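Local structure of cyclic nucleotide-binding domain (Methylobacillus flagellatus KT, 3GYD) at residues 30-41 with 50-59. The protein binds cyclic AMP through a cyclic nucleotide-binding domain, possibly in a regulatory role. Numbering follows the deposited sequence.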
# COMPACT_ATOMS: atom_id res chain seq x y z
N ALA B 30 6.37 23.71 3.80
CA ALA B 30 7.18 22.56 4.17
C ALA B 30 8.69 22.73 3.87
O ALA B 30 9.50 21.92 4.34
CB ALA B 30 6.64 21.29 3.52
N ASP B 31 9.08 23.76 3.12
CA ASP B 31 10.50 24.03 2.93
C ASP B 31 11.20 24.29 4.27
O ASP B 31 12.38 24.04 4.37
CB ASP B 31 10.78 25.15 1.93
CG ASP B 31 10.09 26.43 2.28
OD1 ASP B 31 9.27 26.47 3.21
OD2 ASP B 31 10.37 27.44 1.61
N LYS B 32 10.46 24.75 5.29
CA LYS B 32 11.02 24.89 6.66
C LYS B 32 11.47 23.55 7.26
O LYS B 32 12.26 23.54 8.21
CB LYS B 32 9.99 25.55 7.60
CG LYS B 32 9.82 27.03 7.33
CD LYS B 32 8.54 27.66 7.86
CE LYS B 32 8.44 27.67 9.38
N TYR B 33 10.96 22.43 6.72
CA TYR B 33 11.28 21.07 7.17
C TYR B 33 11.89 20.20 6.06
O TYR B 33 11.74 18.99 6.05
CB TYR B 33 10.04 20.40 7.81
CG TYR B 33 9.59 21.08 9.11
CD1 TYR B 33 8.68 22.15 9.09
CD2 TYR B 33 10.08 20.68 10.34
CE1 TYR B 33 8.29 22.78 10.27
CE2 TYR B 33 9.68 21.30 11.52
CZ TYR B 33 8.79 22.35 11.48
OH TYR B 33 8.42 22.97 12.65
N PHE B 34 12.63 20.85 5.16
CA PHE B 34 13.31 20.19 4.06
C PHE B 34 14.12 19.01 4.53
O PHE B 34 14.05 17.96 3.93
CB PHE B 34 14.25 21.19 3.32
CG PHE B 34 15.12 20.54 2.28
CD1 PHE B 34 14.62 20.27 1.01
CD2 PHE B 34 16.41 20.17 2.57
CE1 PHE B 34 15.42 19.64 0.06
CE2 PHE B 34 17.22 19.56 1.62
CZ PHE B 34 16.71 19.27 0.37
N GLU B 35 14.92 19.18 5.59
CA GLU B 35 15.86 18.11 5.97
C GLU B 35 15.07 16.92 6.50
O GLU B 35 15.39 15.77 6.21
CB GLU B 35 16.88 18.59 6.99
CG GLU B 35 17.92 19.53 6.41
CD GLU B 35 18.92 18.87 5.47
OE1 GLU B 35 19.12 17.64 5.53
OE2 GLU B 35 19.55 19.61 4.68
N GLU B 36 14.02 17.21 7.27
CA GLU B 36 13.23 16.12 7.85
C GLU B 36 12.46 15.35 6.74
O GLU B 36 12.38 14.12 6.78
CB GLU B 36 12.26 16.66 8.91
CG GLU B 36 12.89 17.21 10.17
CD GLU B 36 13.34 18.64 10.09
OE1 GLU B 36 13.37 19.28 9.00
OE2 GLU B 36 13.68 19.17 11.16
N ILE B 37 11.97 16.07 5.74
CA ILE B 37 11.17 15.52 4.65
C ILE B 37 12.08 14.72 3.73
O ILE B 37 11.71 13.61 3.31
CB ILE B 37 10.30 16.59 3.91
CG1 ILE B 37 9.13 17.04 4.81
CG2 ILE B 37 9.72 16.05 2.63
CD1 ILE B 37 8.54 18.34 4.39
N LEU B 38 13.26 15.26 3.46
CA LEU B 38 14.29 14.53 2.72
C LEU B 38 14.58 13.18 3.38
O LEU B 38 14.62 12.14 2.70
CB LEU B 38 15.55 15.39 2.63
CG LEU B 38 16.79 14.80 1.94
CD1 LEU B 38 16.59 14.73 0.41
CD2 LEU B 38 18.05 15.57 2.33
N GLU B 39 14.74 13.16 4.69
CA GLU B 39 15.00 11.91 5.40
C GLU B 39 13.81 10.94 5.29
O GLU B 39 14.00 9.74 5.10
CB GLU B 39 15.35 12.19 6.86
CG GLU B 39 15.75 10.95 7.65
CD GLU B 39 16.46 11.26 8.96
OE1 GLU B 39 16.39 12.42 9.44
OE2 GLU B 39 17.11 10.34 9.50
N ILE B 40 12.59 11.46 5.41
CA ILE B 40 11.40 10.61 5.35
C ILE B 40 11.33 9.93 3.98
O ILE B 40 11.21 8.71 3.90
CB ILE B 40 10.12 11.41 5.63
CG1 ILE B 40 10.08 11.80 7.12
CG2 ILE B 40 8.88 10.64 5.18
CD1 ILE B 40 8.99 12.82 7.48
N VAL B 41 11.43 10.72 2.92
CA VAL B 41 11.20 10.18 1.59
C VAL B 41 12.37 9.28 1.15
O VAL B 41 12.16 8.30 0.43
CB VAL B 41 10.88 11.23 0.53
CG1 VAL B 41 9.57 12.05 0.93
CG2 VAL B 41 12.05 12.16 0.28
N PHE B 50 15.33 10.24 -3.91
CA PHE B 50 14.93 11.58 -4.28
C PHE B 50 16.13 12.52 -4.21
O PHE B 50 16.89 12.48 -3.23
CB PHE B 50 13.89 12.12 -3.30
CG PHE B 50 12.57 11.38 -3.29
CD1 PHE B 50 12.44 10.14 -2.70
CD2 PHE B 50 11.41 12.00 -3.77
CE1 PHE B 50 11.22 9.48 -2.63
CE2 PHE B 50 10.18 11.37 -3.68
CZ PHE B 50 10.07 10.08 -3.14
N SER B 51 16.28 13.39 -5.21
CA SER B 51 17.33 14.41 -5.22
C SER B 51 16.90 15.60 -4.34
O SER B 51 15.69 15.78 -4.04
CB SER B 51 17.61 14.88 -6.66
OG SER B 51 16.54 15.71 -7.08
N ASN B 52 17.87 16.42 -3.91
CA ASN B 52 17.57 17.62 -3.14
C ASN B 52 16.58 18.47 -3.88
O ASN B 52 15.65 19.00 -3.29
CB ASN B 52 18.80 18.49 -2.91
CG ASN B 52 19.74 17.90 -1.92
OD1 ASN B 52 19.44 16.93 -1.24
ND2 ASN B 52 20.93 18.46 -1.86
N GLU B 53 16.79 18.61 -5.18
CA GLU B 53 15.91 19.41 -6.01
C GLU B 53 14.50 18.83 -6.08
O GLU B 53 13.52 19.56 -6.10
CB GLU B 53 16.50 19.52 -7.44
CG GLU B 53 17.85 20.26 -7.53
CD GLU B 53 19.07 19.42 -7.10
OE1 GLU B 53 18.96 18.21 -6.80
OE2 GLU B 53 20.18 20.01 -7.06
N GLU B 54 14.41 17.51 -6.18
CA GLU B 54 13.11 16.83 -6.16
C GLU B 54 12.38 17.08 -4.84
O GLU B 54 11.19 17.40 -4.84
CB GLU B 54 13.27 15.34 -6.41
CG GLU B 54 13.35 14.98 -7.89
CD GLU B 54 13.69 13.51 -8.15
OE1 GLU B 54 14.48 12.92 -7.40
OE2 GLU B 54 13.17 12.95 -9.14
N VAL B 55 13.09 16.99 -3.73
CA VAL B 55 12.51 17.28 -2.41
C VAL B 55 12.08 18.73 -2.23
O VAL B 55 10.98 18.98 -1.73
CB VAL B 55 13.39 16.72 -1.28
CG1 VAL B 55 12.79 17.02 0.11
CG2 VAL B 55 13.51 15.23 -1.51
N ARG B 56 12.85 19.69 -2.73
CA ARG B 56 12.42 21.08 -2.67
C ARG B 56 11.15 21.30 -3.44
O ARG B 56 10.27 22.04 -3.01
CB ARG B 56 13.51 22.02 -3.18
CG ARG B 56 14.66 22.04 -2.27
CD ARG B 56 15.14 23.43 -1.99
NE ARG B 56 16.26 23.34 -1.04
CZ ARG B 56 16.18 23.64 0.25
NH1 ARG B 56 15.06 24.14 0.78
NH2 ARG B 56 17.29 23.51 1.00
N TYR B 57 11.03 20.61 -4.58
CA TYR B 57 9.84 20.76 -5.41
C TYR B 57 8.64 20.14 -4.64
O TYR B 57 7.54 20.73 -4.53
CB TYR B 57 10.08 20.09 -6.77
CG TYR B 57 8.90 20.19 -7.65
CD1 TYR B 57 8.67 21.34 -8.40
CD2 TYR B 57 7.98 19.15 -7.74
CE1 TYR B 57 7.56 21.47 -9.17
CE2 TYR B 57 6.86 19.28 -8.52
CZ TYR B 57 6.67 20.44 -9.25
OH TYR B 57 5.55 20.57 -10.02
N LEU B 58 8.85 18.96 -4.08
CA LEU B 58 7.78 18.27 -3.34
C LEU B 58 7.31 19.15 -2.16
O LEU B 58 6.10 19.35 -1.92
CB LEU B 58 8.29 16.93 -2.84
CG LEU B 58 7.30 16.12 -2.06
CD1 LEU B 58 6.03 15.90 -2.87
CD2 LEU B 58 7.98 14.78 -1.67
N CYS B 59 8.28 19.74 -1.47
CA CYS B 59 7.96 20.68 -0.35
C CYS B 59 7.03 21.81 -0.74
O CYS B 59 6.22 22.28 0.08
CB CYS B 59 9.24 21.21 0.29
SG CYS B 59 10.10 19.97 1.31
O HOH W 1 14.61 25.08 3.37
O HOH W 2 7.30 25.21 0.87
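Phe34 and Arg56 join helices 34-41 and 52-59, which lie between strands 25-29 and 63-67 of the cyclic nucleotide-binding beta-roll; the short axes pass 9.9 Å apart, their N-to-C directions 111° apart. With CG anti to the backbone N (chi1 173°), the Phe34 ring reaches across to helix 52-59. From the root outward, its CB meets Arg56 NH1, CG and CD1 lie against Arg56 CZ, CD2 and CE2 face NH2, CE1 meets the aliphatic CG of Arg56, and CZ sits beside Asn52 O and OD1. Phe34 CE1 stands 3.4 Å from Asn52 O, which approaches near the ring plane, at the edge. The Arg56 guanidinium stacks flat on the Phe34 ring, a cation-pi contact: the planes are 6° apart, and Arg56 CZ sits 3.9 Å from the ring centroid. Replacing Phe34 with an alanine would probably cost the guanidinium its flat support and open a gap beside Val55. That valine is a knob in a hole formed by Phe34, Ile37, Leu38 and Val41, with Val55 CG2 3.7 Å from Leu38 CD1. Farther along, Val41 CB rests over the Phe50 ring, a CH-pi contact 3.8 Å from the centroid. At the other end, water 1 donates to Asp31 O and accepts from Arg56 NH1 at 2.8 Å, meeting the guanidinium in its plane.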